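Local structure of putative type VI secretion protein (6SKI) at residues Gly375-Lys380 and Ala403-Glu408; Ile39-Asp44 and Phe191-Phe196; Lys28-Arg33 and Ser181-Ile186; Phe60-Ala65 and Gly252-Phe257. The protein acts as a phospholipase effector of the bacterial type VI secretion system, a toxin loaded on the VgrG spike that probably hydrolyses phospholipids of target cells. All coordinates share one frame; numbering follows the deposited sequence.

Contact 1: residues Gly375-Lys380 and Ala403-Glu408; sequences GKLTTK and AAVFFE
Strand 376-380 runs antiparallel to strand 403-408, their directions 155° apart, and three hydrogen-bonded pairs (Lys-376 with Glu-408, Thr-378 with Phe-406, Lys-380 with Ala-404) each close a ring of two N-H...O=C bonds. This is one seam of a three-stranded antiparallel sheet in which strand 398-409 is central and strand 376-386 lies at the margin within this chain. Of the two bonds of the middle pair, the one from Thr-378 N to Phe-406 O is nearly straight, 2.9 Å long with an angle of 167° at the hydrogen and almost along the C=O axis. On one face the Leu-377 side chain, its CG anti to the backbone N, crosses Val-405 obliquely and sets CD1 3.7 Å from Val-405 CG1. Helix 350-362 packs on this face against Leu-377 and Thr-379. Next to Leu-377, the Phe-407 ring, also thrown anti to its backbone N, reaches Gly-375 and brings CE1 3.6 Å from Gly-375 CA. The other face carries Lys-376, Lys-380, Phe-406 and Glu-408. Lys-380 crosses Phe-406 with its CG 3.5 Å from Phe-406 CB, while Phe-331 on the third strand meets the Phe-406 ring edge-to-face. Lys-376 lies alongside Glu-408, whereas Lys-380 comes at that carboxylate tip to tip. Both amines stop beyond salt-bridge range: Lys-376 NZ and Lys-380 NZ each stand 4.1 Å from Glu-408 OE1.

Contact 2: residues Ile39-Asp44 and Phe191-Phe196; sequences IGIFFD and FDVFGF
Phe-42 and Phe-194 take nearly the same first torsion, chi1 -70° and -65°, each with CG anti to its carbonyl carbon and beside the backbone N, so the two rings leave neighbouring strands side by side. Their planes lie 10° apart but are slid past each other, with 4.9 Å between the centroids of the Phe-42 and Phe-194 rings and little overlap; Phe-42 CE2 comes 3.3 Å from Phe-194 CD1. Helix 101-108 covers this face, and Tyr-109 meets Phe-42 edge-to-face. On the other face the Phe-191 ring also swings beside its own backbone N, and Phe-191 CD1 lies 3.8 Å from Ile-39 CB and 3.6 Å from Ile-41 CD1. Farther along, Val-193 CG1, anti to the backbone N, meets the edge of the Phe-43 ring, 3.6 Å from Phe-43 CE2. The backbones pair in parallel register, Ile-39 with Phe-191 through Phe-43 with Gly-195, as inner strands of the sheet of an alpha/beta-hydrolase fold, and helices 156-178 and 198-211 pack on the Ile-41 and Val-193 side. Five N-H...O=C bonds alternate between the strands, among them Phe-43 N to Phe-194 O at 2.6 Å. The buried carboxylate of Asp-192 is salt-bridged to Arg-239 of the next strand and hydrogen-bonded with Tyr-109 OH. Gly-195 opens a G-x-S-x-G sequence, consistent with a nucleophile elbow at Ser-197, and Phe-196 stacks on His-310, which with Ser-197 probably belongs to a Ser-His-Asp triad; Phe-196 N is held by Phe-43 O at 3.0 Å.

Contact 3: residues Lys28-Arg33 and Ser181-Ile186; sequences KKKPAR and SPDFCI
Here strand 28-33 and the start of strand 184-195 come together as parallel neighbours at the far end of the alpha/beta-hydrolase sheet, with one bridge, Arg-33 to Phe-184, and axes still splayed by 40°. The close-packed part surrounds that bridge. Cys-185 N donates to Arg-33 O at 2.9 Å, almost straight at 172° and in the carbonyl plane. The Arg-33 chain, bent at chi3, folds its guanidinium across Phe-184: Phe-184 CB and CG lie over one face, near its rim, and Arg-33 NH2 is 3.6 Å from Phe-184 CD1. The two planes are steeply inclined, 72° apart, so the groups do not stack flat. Arg-33 NH1 donates a hydrogen bond to Gln-119 O, and Met-176 of helix 156-178 packs on the Phe-184 ring. Toward Lys-30 the backbones separate and polar side chains bridge the gap on the more exposed side of the contact. The bound VgrG chain approaches this end, and a basic side chain of it hydrogen-bonds to Pro-182 O. Lys-30, extended until its last torsion, meets Asp-183 at about a right angle in a salt bridge, with Lys-30 NZ 2.7 Å from Asp-183 OD1 on the syn lone pair and a weak bond to Asp-183 OD2.

Contact 4: residues Phe60-Ala65 and Gly252-Phe257; sequences FNECSA and GISNFF
Phe-60 touches the second segment lightly, its CB 4.3 Å from Phe-256 CZ, while its own ring turns away to strands 521-523 and 500-502. Asn-61 carries the contact. With CG anti to the backbone N (chi1 -165°), the side chain extends over Gly-252 and uses both ends of its amide. Asn-61 OD1 accepts a hydrogen bond from Asn-255 N at 2.9 Å, in the carbonyl plane, with 153° at the hydrogen; Asn-61 ND2 donates to Ser-254 OG at 3.1 Å, nearly in the amide plane. Asn-61 CB lies 3.3 Å from Gly-252 O. The same Asn-61 CB sits at the edge of the Phe-256 ring, 3.8 Å from Phe-256 CE2. The amide thus grips a type I beta turn, Ile-253 to Phe-256, in which Ser-254 and Asn-255 are the two central residues and Phe-256 N bonds back to Ile-253 O. This turn belongs to the loop joining strands 237-243 and 278-284 of the alpha/beta-hydrolase sheet, and helix 144-154 packs against its Ile-253 and Phe-256. Residues 60-63 make a turn of their own, closed by Cys-63 N to Phe-60 O at 3.1 Å, with Glu-62 at a positive phi of 72°. From there Glu-62, bent at chi2, crosses Asn-255 at about a right angle; its OE2 takes a weak hydrogen bond from Asn-255 ND2 at 2.8 Å. The other oxygen, OE1, is salt-bridged to Arg-67, so the carboxylate is held on two sides. Past it, Cys-63 and Ala-65 bond by their backbones to Phe-524 and Phe-522.

Overall arrangement
Contacts 2 and 3 join the same two strands, 22-43 and 184-195, with centres 29 Å apart: contact 2 is wholly buried and dense with aromatic rings, whereas contact 3, far from the chain's centre, relies more on charged side chains at the edge where the partner protein binds. Contact 1 belongs to a separate antiparallel sheet, about 69 Å from contact 3 between centres and across the chain's centre from it; one of its faces is mainly apolar, and lysines and a glutamate share the other with an aromatic ring. Contact 4 has no strand pairing at all. It is buried, but loop meets loop there through side-chain amides and a carboxylate, about 28 Å from contact 1 between centres.

Contact 1: residues Gly375-Lys380 and Ala403-Glu408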
loop_
_atom_site.group_PDB
_atom_site.type_symbol
_atom_site.label_atom_id
_atom_site.label_comp_id
_atom_site.label_asym_id
_atom_site.label_seq_id
_atom_site.Cartn_x
_atom_site.Cartn_y
_atom_site.Cartn_z
ATOM N N GLY A 375 -8.744 17.351 21.802
ATOM C CA GLY A 375 -7.484 17.443 22.504
ATOM C C GLY A 375 -7.294 18.881 22.930
ATOM O O GLY A 375 -8.123 19.745 22.639
ATOM N N LYS A 376 -6.199 19.138 23.634
ATOM C CA LYS A 376 -5.887 20.480 24.106
ATOM C C LYS A 376 -4.828 21.100 23.201
ATOM O O LYS A 376 -3.778 20.495 22.951
ATOM C CB LYS A 376 -5.440 20.459 25.569
ATOM C CG LYS A 376 -4.181 19.665 25.862
ATOM C CD LYS A 376 -3.736 19.851 27.304
ATOM C CE LYS A 376 -3.702 21.320 27.688
ATOM N NZ LYS A 376 -2.497 21.660 28.493
ATOM N N LEU A 377 -5.133 22.285 22.680
ATOM C CA LEU A 377 -4.223 23.050 21.838
ATOM C C LEU A 377 -3.666 24.212 22.650
ATOM O O LEU A 377 -4.428 25.034 23.169
ATOM C CB LEU A 377 -4.938 23.557 20.587
ATOM C CG LEU A 377 -4.057 24.146 19.489
ATOM C CD1 LEU A 377 -3.171 23.074 18.897
ATOM C CD2 LEU A 377 -4.910 24.787 18.417
ATOM N N THR A 378 -2.343 24.280 22.754
ATOM C CA THR A 378 -1.676 25.244 23.613
ATOM C C THR A 378 -0.476 25.794 22.855
ATOM O O THR A 378 -0.069 25.243 21.836
ATOM C CB THR A 378 -1.255 24.579 24.935
ATOM O OG1 THR A 378 -2.395 23.944 25.525
ATOM C CG2 THR A 378 -0.721 25.594 25.931
ATOM N N THR A 379 0.066 26.911 23.328
ATOM C CA THR A 379 1.394 27.355 22.926
ATOM C C THR A 379 2.360 27.009 24.047
ATOM O O THR A 379 2.182 27.453 25.186
ATOM C CB THR A 379 1.441 28.852 22.626
ATOM O OG1 THR A 379 1.671 29.571 23.842
ATOM C CG2 THR A 379 0.154 29.320 21.998
ATOM N N LYS A 380 3.372 26.216 23.725
ATOM C CA LYS A 380 4.348 25.756 24.696
ATOM C C LYS A 380 5.619 26.579 24.567
ATOM O O LYS A 380 6.099 26.828 23.452
ATOM C CB LYS A 380 4.648 24.271 24.506
ATOM C CG LYS A 380 3.484 23.380 24.875
ATOM C CD LYS A 380 3.697 22.711 26.210
ATOM C CE LYS A 380 2.485 21.898 26.608
ATOM N NZ LYS A 380 2.126 22.103 28.035
ATOM N N ALA A 403 9.199 28.982 21.237
ATOM C CA ALA A 403 7.761 28.808 21.330
ATOM C C ALA A 403 7.285 27.931 20.187
ATOM O O ALA A 403 7.834 27.981 19.079
ATOM C CB ALA A 403 7.030 30.149 21.305
ATOM N N ALA A 404 6.286 27.102 20.476
ATOM C CA ALA A 404 5.641 26.295 19.450
ATOM C C ALA A 404 4.178 26.101 19.813
ATOM O O ALA A 404 3.744 26.434 20.913
ATOM C CB ALA A 404 6.338 24.945 19.277
ATOM N N VAL A 405 3.409 25.581 18.865
ATOM C CA VAL A 405 2.022 25.202 19.114
ATOM C C VAL A 405 1.963 23.695 19.320
ATOM O O VAL A 405 2.380 22.925 18.451
ATOM C CB VAL A 405 1.107 25.639 17.964
ATOM C CG1 VAL A 405 -0.337 25.346 18.309
ATOM C CG2 VAL A 405 1.293 27.103 17.688
ATOM N N PHE A 406 1.446 23.276 20.468
ATOM C CA PHE A 406 1.375 21.875 20.846
ATOM C C PHE A 406 -0.073 21.410 20.895
ATOM O O PHE A 406 -0.949 22.112 21.409
ATOM C CB PHE A 406 2.029 21.649 22.207
ATOM C CG PHE A 406 2.684 20.311 22.348
ATOM C CD1 PHE A 406 3.770 19.972 21.565
ATOM C CD2 PHE A 406 2.217 19.394 23.265
ATOM C CE1 PHE A 406 4.377 18.746 21.695
ATOM C CE2 PHE A 406 2.816 18.163 23.395
ATOM C CZ PHE A 406 3.899 17.842 22.610
ATOM N N PHE A 407 -0.314 20.225 20.353
ATOM C CA PHE A 407 -1.596 19.548 20.439
ATOM C C PHE A 407 -1.409 18.271 21.241
ATOM O O PHE A 407 -0.533 17.460 20.925
ATOM C CB PHE A 407 -2.141 19.230 19.049
ATOM C CG PHE A 407 -3.509 18.622 19.060
ATOM C CD1 PHE A 407 -4.580 19.308 19.594
ATOM C CD2 PHE A 407 -3.722 17.363 18.534
ATOM C CE1 PHE A 407 -5.833 18.750 19.604
ATOM C CE2 PHE A 407 -4.975 16.803 18.543
ATOM C CZ PHE A 407 -6.031 17.499 19.078
ATOM N N GLU A 408 -2.219 18.104 22.285
ATOM C CA GLU A 408 -2.174 16.917 23.127
ATOM C C GLU A 408 -3.523 16.221 23.072
ATOM O O GLU A 408 -4.536 16.789 23.488
ATOM C CB GLU A 408 -1.823 17.272 24.571
ATOM C CG GLU A 408 -0.412 17.775 24.770
ATOM C CD GLU A 408 -0.347 18.972 25.696
ATOM O OE1 GLU A 408 -0.076 18.780 26.900
ATOM O OE2 GLU A 408 -0.568 20.107 25.221
#

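Contact 2: residues Ile39-Asp44 and Phe191-Phe196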
loop_
_atom_site.group_PDB
_atom_site.type_symbol
_atom_site.label_atom_id
_atom_site.label_comp_id
_atom_site.label_asym_id
_atom_site.label_seq_id
_atom_site.Cartn_x
_atom_site.Cartn_y
_atom_site.Cartn_z
ATOM N N ILE A 39 -7.803 -13.798 -9.191
ATOM C CA ILE A 39 -6.676 -13.708 -8.277
ATOM C C ILE A 39 -6.758 -12.362 -7.579
ATOM O O ILE A 39 -6.677 -11.311 -8.225
ATOM C CB ILE A 39 -5.336 -13.883 -9.003
ATOM C CG1 ILE A 39 -5.408 -15.074 -9.959
ATOM C CG2 ILE A 39 -4.215 -14.063 -7.999
ATOM C CD1 ILE A 39 -4.118 -15.354 -10.684
ATOM N N GLY A 40 -6.928 -12.395 -6.264
ATOM C CA GLY A 40 -6.983 -11.178 -5.488
ATOM C C GLY A 40 -5.597 -10.681 -5.163
ATOM O O GLY A 40 -4.866 -11.319 -4.404
ATOM N N ILE A 41 -5.224 -9.544 -5.734
ATOM C CA ILE A 41 -3.898 -8.971 -5.554
ATOM C C ILE A 41 -4.016 -7.892 -4.494
ATOM O O ILE A 41 -4.801 -6.949 -4.641
ATOM C CB ILE A 41 -3.339 -8.404 -6.866
ATOM C CG1 ILE A 41 -3.722 -9.306 -8.033
ATOM C CG2 ILE A 41 -1.838 -8.307 -6.790
ATOM C CD1 ILE A 41 -2.911 -10.567 -8.105
ATOM N N PHE A 42 -3.247 -8.036 -3.421
ATOM C CA PHE A 42 -3.360 -7.169 -2.255
ATOM C C PHE A 42 -2.005 -6.525 -2.017
ATOM O O PHE A 42 -1.097 -7.162 -1.476
ATOM C CB PHE A 42 -3.823 -7.961 -1.036
ATOM C CG PHE A 42 -5.248 -8.413 -1.121
ATOM C CD1 PHE A 42 -5.554 -9.692 -1.533
ATOM C CD2 PHE A 42 -6.280 -7.565 -0.776
ATOM C CE1 PHE A 42 -6.856 -10.108 -1.616
ATOM C CE2 PHE A 42 -7.585 -7.983 -0.854
ATOM C CZ PHE A 42 -7.871 -9.253 -1.276
ATOM N N PHE A 43 -1.880 -5.265 -2.412
ATOM C CA PHE A 43 -0.649 -4.501 -2.272
ATOM C C PHE A 43 -0.773 -3.677 -1.002
ATOM O O PHE A 43 -1.558 -2.728 -0.948
ATOM C CB PHE A 43 -0.430 -3.579 -3.466
ATOM C CG PHE A 43 -0.043 -4.269 -4.729
ATOM C CD1 PHE A 43 1.272 -4.594 -4.983
ATOM C CD2 PHE A 43 -0.988 -4.527 -5.697
ATOM C CE1 PHE A 43 1.626 -5.198 -6.158
ATOM C CE2 PHE A 43 -0.636 -5.128 -6.872
ATOM C CZ PHE A 43 0.671 -5.465 -7.104
ATOM N N ASP A 44 0.002 -4.016 0.011
ATOM C CA ASP A 44 -0.130 -3.300 1.265
ATOM C C ASP A 44 0.774 -2.075 1.279
ATOM O O ASP A 44 1.678 -1.922 0.456
ATOM C CB ASP A 44 0.201 -4.221 2.435
ATOM C CG ASP A 44 -0.511 -3.827 3.704
ATOM O OD1 ASP A 44 -1.064 -2.711 3.756
ATOM O OD2 ASP A 44 -0.521 -4.634 4.653
ATOM N N PHE A 191 -8.442 -10.413 -12.050
ATOM C CA PHE A 191 -7.664 -9.851 -10.956
ATOM C C PHE A 191 -8.526 -8.888 -10.158
ATOM O O PHE A 191 -9.231 -8.058 -10.737
ATOM C CB PHE A 191 -6.421 -9.120 -11.470
ATOM C CG PHE A 191 -5.369 -10.028 -12.032
ATOM C CD1 PHE A 191 -4.636 -10.852 -11.203
ATOM C CD2 PHE A 191 -5.100 -10.039 -13.385
ATOM C CE1 PHE A 191 -3.668 -11.679 -11.714
ATOM C CE2 PHE A 191 -4.130 -10.866 -13.899
ATOM C CZ PHE A 191 -3.414 -11.687 -13.061
ATOM N N ASP A 192 -8.473 -9.004 -8.835
ATOM C CA ASP A 192 -9.009 -8.001 -7.920
ATOM C C ASP A 192 -7.815 -7.383 -7.209
ATOM O O ASP A 192 -7.243 -7.989 -6.300
ATOM C CB ASP A 192 -9.991 -8.601 -6.923
ATOM C CG ASP A 192 -11.249 -9.094 -7.577
ATOM O OD1 ASP A 192 -11.803 -8.360 -8.417
ATOM O OD2 ASP A 192 -11.697 -10.205 -7.236
ATOM N N VAL A 193 -7.442 -6.181 -7.619
ATOM C CA VAL A 193 -6.239 -5.532 -7.124
ATOM C C VAL A 193 -6.630 -4.537 -6.042
ATOM O O VAL A 193 -7.487 -3.672 -6.260
ATOM C CB VAL A 193 -5.471 -4.845 -8.262
ATOM C CG1 VAL A 193 -4.032 -4.629 -7.863
ATOM C CG2 VAL A 193 -5.552 -5.681 -9.523
ATOM N N PHE A 194 -6.016 -4.674 -4.871
ATOM C CA PHE A 194 -6.270 -3.812 -3.727
ATOM C C PHE A 194 -4.947 -3.244 -3.247
ATOM O O PHE A 194 -3.949 -3.966 -3.186
ATOM C CB PHE A 194 -6.951 -4.579 -2.596
ATOM C CG PHE A 194 -8.322 -5.065 -2.937
ATOM C CD1 PHE A 194 -8.503 -6.291 -3.546
ATOM C CD2 PHE A 194 -9.433 -4.308 -2.630
ATOM C CE1 PHE A 194 -9.762 -6.742 -3.854
ATOM C CE2 PHE A 194 -10.692 -4.756 -2.935
ATOM C CZ PHE A 194 -10.857 -5.975 -3.548
ATOM N N GLY A 195 -4.934 -1.957 -2.914
ATOM C CA GLY A 195 -3.721 -1.331 -2.438
ATOM C C GLY A 195 -4.002 -0.293 -1.372
ATOM O O GLY A 195 -5.075 0.307 -1.327
ATOM N N PHE A 196 -3.005 -0.091 -0.507
ATOM C CA PHE A 196 -3.001 1.049 0.400
ATOM C C PHE A 196 -1.748 1.872 0.155
ATOM O O PHE A 196 -0.663 1.550 0.646
ATOM C CB PHE A 196 -3.076 0.637 1.870
ATOM C CG PHE A 196 -2.966 1.795 2.817
ATOM C CD1 PHE A 196 -3.561 3.008 2.516
ATOM C CD2 PHE A 196 -2.258 1.681 3.995
ATOM C CE1 PHE A 196 -3.455 4.075 3.371
ATOM C CE2 PHE A 196 -2.156 2.748 4.854
ATOM C CZ PHE A 196 -2.757 3.942 4.544
#

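Contact 3: residues Lys28-Arg33 and Ser181-Ile186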
loop_
_atom_site.group_PDB
_atom_site.type_symbol
_atom_site.label_atom_id
_atom_site.label_comp_id
_atom_site.label_asym_id
_atom_site.label_seq_id
_atom_site.Cartn_x
_atom_site.Cartn_y
_atom_site.Cartn_z
ATOM N N LYS A 28 -10.533 -41.194 -23.266
ATOM C CA LYS A 28 -11.832 -40.753 -23.741
ATOM C C LYS A 28 -11.959 -39.242 -23.598
ATOM O O LYS A 28 -11.276 -38.606 -22.792
ATOM C CB LYS A 28 -12.959 -41.460 -22.990
ATOM N N LYS A 29 -12.860 -38.668 -24.386
ATOM C CA LYS A 29 -13.027 -37.224 -24.470
ATOM C C LYS A 29 -14.169 -36.821 -23.552
ATOM O O LYS A 29 -15.334 -37.127 -23.829
ATOM C CB LYS A 29 -13.309 -36.793 -25.907
ATOM C CG LYS A 29 -12.086 -36.798 -26.797
ATOM C CD LYS A 29 -12.371 -36.138 -28.131
ATOM C CE LYS A 29 -13.556 -36.784 -28.819
ATOM N NZ LYS A 29 -13.414 -36.732 -30.298
ATOM N N LYS A 30 -13.841 -36.149 -22.501
ATOM C CA LYS A 30 -14.667 -35.717 -21.397
ATOM C C LYS A 30 -14.961 -34.228 -21.507
ATOM O O LYS A 30 -14.097 -33.446 -21.911
ATOM C CB LYS A 30 -13.951 -36.002 -20.073
ATOM C CG LYS A 30 -14.820 -35.954 -18.837
ATOM C CD LYS A 30 -13.993 -36.275 -17.600
ATOM C CE LYS A 30 -14.857 -36.356 -16.355
ATOM N NZ LYS A 30 -15.524 -35.060 -16.056
ATOM N N PRO A 31 -16.179 -33.805 -21.177
ATOM C CA PRO A 31 -16.452 -32.368 -21.089
ATOM C C PRO A 31 -15.677 -31.748 -19.939
ATOM O O PRO A 31 -15.491 -32.365 -18.888
ATOM C CB PRO A 31 -17.964 -32.320 -20.843
ATOM C CG PRO A 31 -18.456 -33.582 -21.478
ATOM C CD PRO A 31 -17.419 -34.588 -21.072
ATOM N N ALA A 32 -15.216 -30.520 -20.148
ATOM C CA ALA A 32 -14.436 -29.799 -19.154
ATOM C C ALA A 32 -15.131 -28.489 -18.818
ATOM O O ALA A 32 -15.499 -27.728 -19.718
ATOM C CB ALA A 32 -13.016 -29.534 -19.651
ATOM N N ARG A 33 -15.315 -28.239 -17.524
ATOM C CA ARG A 33 -15.845 -26.964 -17.064
ATOM C C ARG A 33 -14.944 -25.830 -17.521
ATOM O O ARG A 33 -13.748 -26.014 -17.741
ATOM C CB ARG A 33 -15.918 -26.936 -15.542
ATOM C CG ARG A 33 -17.223 -27.349 -14.920
ATOM C CD ARG A 33 -17.054 -27.317 -13.415
ATOM N NE ARG A 33 -16.047 -28.280 -12.984
ATOM C CZ ARG A 33 -15.472 -28.282 -11.788
ATOM N NH1 ARG A 33 -15.793 -27.363 -10.893
ATOM N NH2 ARG A 33 -14.569 -29.203 -11.488
ATOM N N SER A 181 -5.098 -33.455 -10.967
ATOM C CA SER A 181 -5.795 -34.103 -12.072
ATOM C C SER A 181 -7.070 -33.326 -12.378
ATOM O O SER A 181 -8.173 -33.866 -12.227
ATOM C CB SER A 181 -6.110 -35.564 -11.748
ATOM O OG SER A 181 -7.364 -35.680 -11.099
ATOM N N PRO A 182 -6.959 -32.065 -12.796
ATOM C CA PRO A 182 -8.145 -31.207 -12.883
ATOM C C PRO A 182 -9.194 -31.754 -13.838
ATOM O O PRO A 182 -8.882 -32.398 -14.840
ATOM C CB PRO A 182 -7.573 -29.877 -13.384
ATOM C CG PRO A 182 -6.158 -29.906 -12.935
ATOM C CD PRO A 182 -5.743 -31.324 -13.164
ATOM N N ASP A 183 -10.454 -31.485 -13.504
ATOM C CA ASP A 183 -11.594 -31.802 -14.350
ATOM C C ASP A 183 -12.102 -30.557 -15.065
ATOM O O ASP A 183 -13.190 -30.572 -15.645
ATOM C CB ASP A 183 -12.700 -32.433 -13.499
ATOM C CG ASP A 183 -13.778 -33.110 -14.325
ATOM O OD1 ASP A 183 -13.665 -33.148 -15.567
ATOM O OD2 ASP A 183 -14.749 -33.611 -13.720
ATOM N N PHE A 184 -11.335 -29.472 -15.025
ATOM C CA PHE A 184 -11.789 -28.181 -15.506
ATOM C C PHE A 184 -10.654 -27.486 -16.238
ATOM O O PHE A 184 -9.478 -27.817 -16.067
ATOM C CB PHE A 184 -12.282 -27.302 -14.353
ATOM C CG PHE A 184 -11.266 -27.113 -13.263
ATOM C CD1 PHE A 184 -11.213 -27.984 -12.194
ATOM C CD2 PHE A 184 -10.368 -26.061 -13.306
ATOM C CE1 PHE A 184 -10.282 -27.815 -11.198
ATOM C CE2 PHE A 184 -9.436 -25.889 -12.309
ATOM C CZ PHE A 184 -9.393 -26.766 -11.254
ATOM N N CYS A 185 -11.025 -26.516 -17.060
ATOM C CA CYS A 185 -10.101 -25.574 -17.660
ATOM C C CYS A 185 -10.399 -24.185 -17.116
ATOM O O CYS A 185 -11.565 -23.819 -16.930
ATOM C CB CYS A 185 -10.225 -25.581 -19.182
ATOM S SG CYS A 185 -9.111 -24.446 -20.015
ATOM N N ILE A 186 -9.348 -23.419 -16.852
ATOM C CA ILE A 186 -9.514 -22.038 -16.416
ATOM C C ILE A 186 -9.858 -21.210 -17.647
ATOM O O ILE A 186 -9.004 -20.952 -18.497
ATOM C CB ILE A 186 -8.260 -21.514 -15.712
ATOM C CG1 ILE A 186 -7.983 -22.351 -14.466
ATOM C CG2 ILE A 186 -8.432 -20.056 -15.339
ATOM C CD1 ILE A 186 -6.670 -22.056 -13.806
#

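Contact 4: residues Phe60-Ala65 and Gly252-Phe257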
loop_
_atom_site.group_PDB
_atom_site.type_symbol
_atom_site.label_atom_id
_atom_site.label_comp_id
_atom_site.label_asym_id
_atom_site.label_seq_id
_atom_site.Cartn_x
_atom_site.Cartn_y
_atom_site.Cartn_z
ATOM N N PHE A 60 13.471 12.631 4.066
ATOM C CA PHE A 60 14.297 13.830 4.224
ATOM C C PHE A 60 14.170 14.771 3.038
ATOM O O PHE A 60 14.318 15.987 3.197
ATOM C CB PHE A 60 15.770 13.463 4.397
ATOM C CG PHE A 60 16.190 13.246 5.817
ATOM C CD1 PHE A 60 16.940 14.201 6.478
ATOM C CD2 PHE A 60 15.870 12.078 6.478
ATOM C CE1 PHE A 60 17.343 14.005 7.775
ATOM C CE2 PHE A 60 16.275 11.876 7.777
ATOM C CZ PHE A 60 17.012 12.841 8.426
ATOM N N ASN A 61 13.937 14.232 1.846
ATOM C CA ASN A 61 13.834 15.054 0.648
ATOM C C ASN A 61 12.714 16.076 0.793
ATOM O O ASN A 61 11.555 15.715 1.019
ATOM C CB ASN A 61 13.591 14.158 -0.565
ATOM C CG ASN A 61 13.839 14.863 -1.876
ATOM O OD1 ASN A 61 14.978 15.133 -2.236
ATOM N ND2 ASN A 61 12.773 15.143 -2.611
ATOM N N GLU A 62 13.081 17.357 0.699
ATOM C CA GLU A 62 12.155 18.488 0.728
ATOM C C GLU A 62 11.571 18.736 2.114
ATOM O O GLU A 62 10.819 19.696 2.305
ATOM C CB GLU A 62 11.023 18.310 -0.290
ATOM C CG GLU A 62 11.492 18.050 -1.707
ATOM C CD GLU A 62 12.052 19.289 -2.372
ATOM O OE1 GLU A 62 11.728 20.406 -1.920
ATOM O OE2 GLU A 62 12.819 19.148 -3.345
ATOM N N CYS A 63 11.911 17.894 3.091
ATOM C CA CYS A 63 11.377 18.042 4.439
ATOM C C CYS A 63 12.455 18.050 5.513
ATOM O O CYS A 63 12.124 17.995 6.701
ATOM C CB CYS A 63 10.363 16.935 4.744
ATOM S SG CYS A 63 8.691 17.287 4.188
ATOM N N SER A 64 13.728 18.124 5.137
ATOM C CA SER A 64 14.781 18.202 6.134
ATOM C C SER A 64 14.748 19.557 6.828
ATOM O O SER A 64 14.181 20.530 6.327
ATOM C CB SER A 64 16.149 17.966 5.498
ATOM O OG SER A 64 16.315 18.753 4.335
ATOM N N ALA A 65 15.358 19.609 8.014
ATOM C CA ALA A 65 15.402 20.859 8.762
ATOM C C ALA A 65 16.159 21.940 8.007
ATOM O O ALA A 65 15.933 23.130 8.242
ATOM C CB ALA A 65 16.035 20.633 10.133
ATOM N N GLY A 252 11.441 11.556 -1.624
ATOM C CA GLY A 252 12.012 11.686 -2.950
ATOM C C GLY A 252 13.504 11.456 -2.907
ATOM O O GLY A 252 14.084 11.180 -1.855
ATOM N N ILE A 253 14.116 11.554 -4.084
ATOM C CA ILE A 253 15.561 11.452 -4.232
ATOM C C ILE A 253 16.153 12.623 -4.996
ATOM O O ILE A 253 17.343 12.596 -5.315
ATOM C CB ILE A 253 15.966 10.124 -4.900
ATOM C CG1 ILE A 253 15.427 10.060 -6.328
ATOM C CG2 ILE A 253 15.474 8.942 -4.087
ATOM C CD1 ILE A 253 16.339 9.337 -7.285
ATOM N N SER A 254 15.358 13.650 -5.306
ATOM C CA SER A 254 15.833 14.725 -6.171
ATOM C C SER A 254 16.982 15.497 -5.535
ATOM O O SER A 254 17.884 15.966 -6.237
ATOM C CB SER A 254 14.682 15.666 -6.516
ATOM O OG SER A 254 13.951 16.024 -5.359
ATOM N N ASN A 255 16.969 15.645 -4.213
ATOM C CA ASN A 255 17.984 16.422 -3.517
ATOM C C ASN A 255 19.085 15.563 -2.916
ATOM O O ASN A 255 19.972 16.101 -2.249
ATOM C CB ASN A 255 17.341 17.274 -2.420
ATOM C CG ASN A 255 16.314 18.238 -2.962
ATOM O OD1 ASN A 255 16.463 18.763 -4.062
ATOM N ND2 ASN A 255 15.264 18.478 -2.194
ATOM N N PHE A 256 19.058 14.254 -3.134
ATOM C CA PHE A 256 20.132 13.375 -2.692
ATOM C C PHE A 256 21.253 13.423 -3.719
ATOM O O PHE A 256 21.061 13.023 -4.870
ATOM C CB PHE A 256 19.636 11.942 -2.521
ATOM C CG PHE A 256 18.797 11.729 -1.301
ATOM C CD1 PHE A 256 19.270 10.970 -0.249
ATOM C CD2 PHE A 256 17.530 12.269 -1.212
ATOM C CE1 PHE A 256 18.501 10.768 0.871
ATOM C CE2 PHE A 256 16.757 12.067 -0.096
ATOM C CZ PHE A 256 17.244 11.316 0.945
ATOM N N PHE A 257 22.426 13.897 -3.298
ATOM C CA PHE A 257 23.544 14.046 -4.223
ATOM C C PHE A 257 23.956 12.709 -4.823
ATOM O O PHE A 257 24.333 12.635 -5.998
ATOM C CB PHE A 257 24.725 14.693 -3.506
ATOM C CG PHE A 257 25.978 14.743 -4.325
ATOM C CD1 PHE A 257 26.123 15.674 -5.335
ATOM C CD2 PHE A 257 27.012 13.859 -4.085
ATOM C CE1 PHE A 257 27.271 15.719 -6.089
ATOM C CE2 PHE A 257 28.160 13.900 -4.836
ATOM C CZ PHE A 257 28.291 14.832 -5.839
#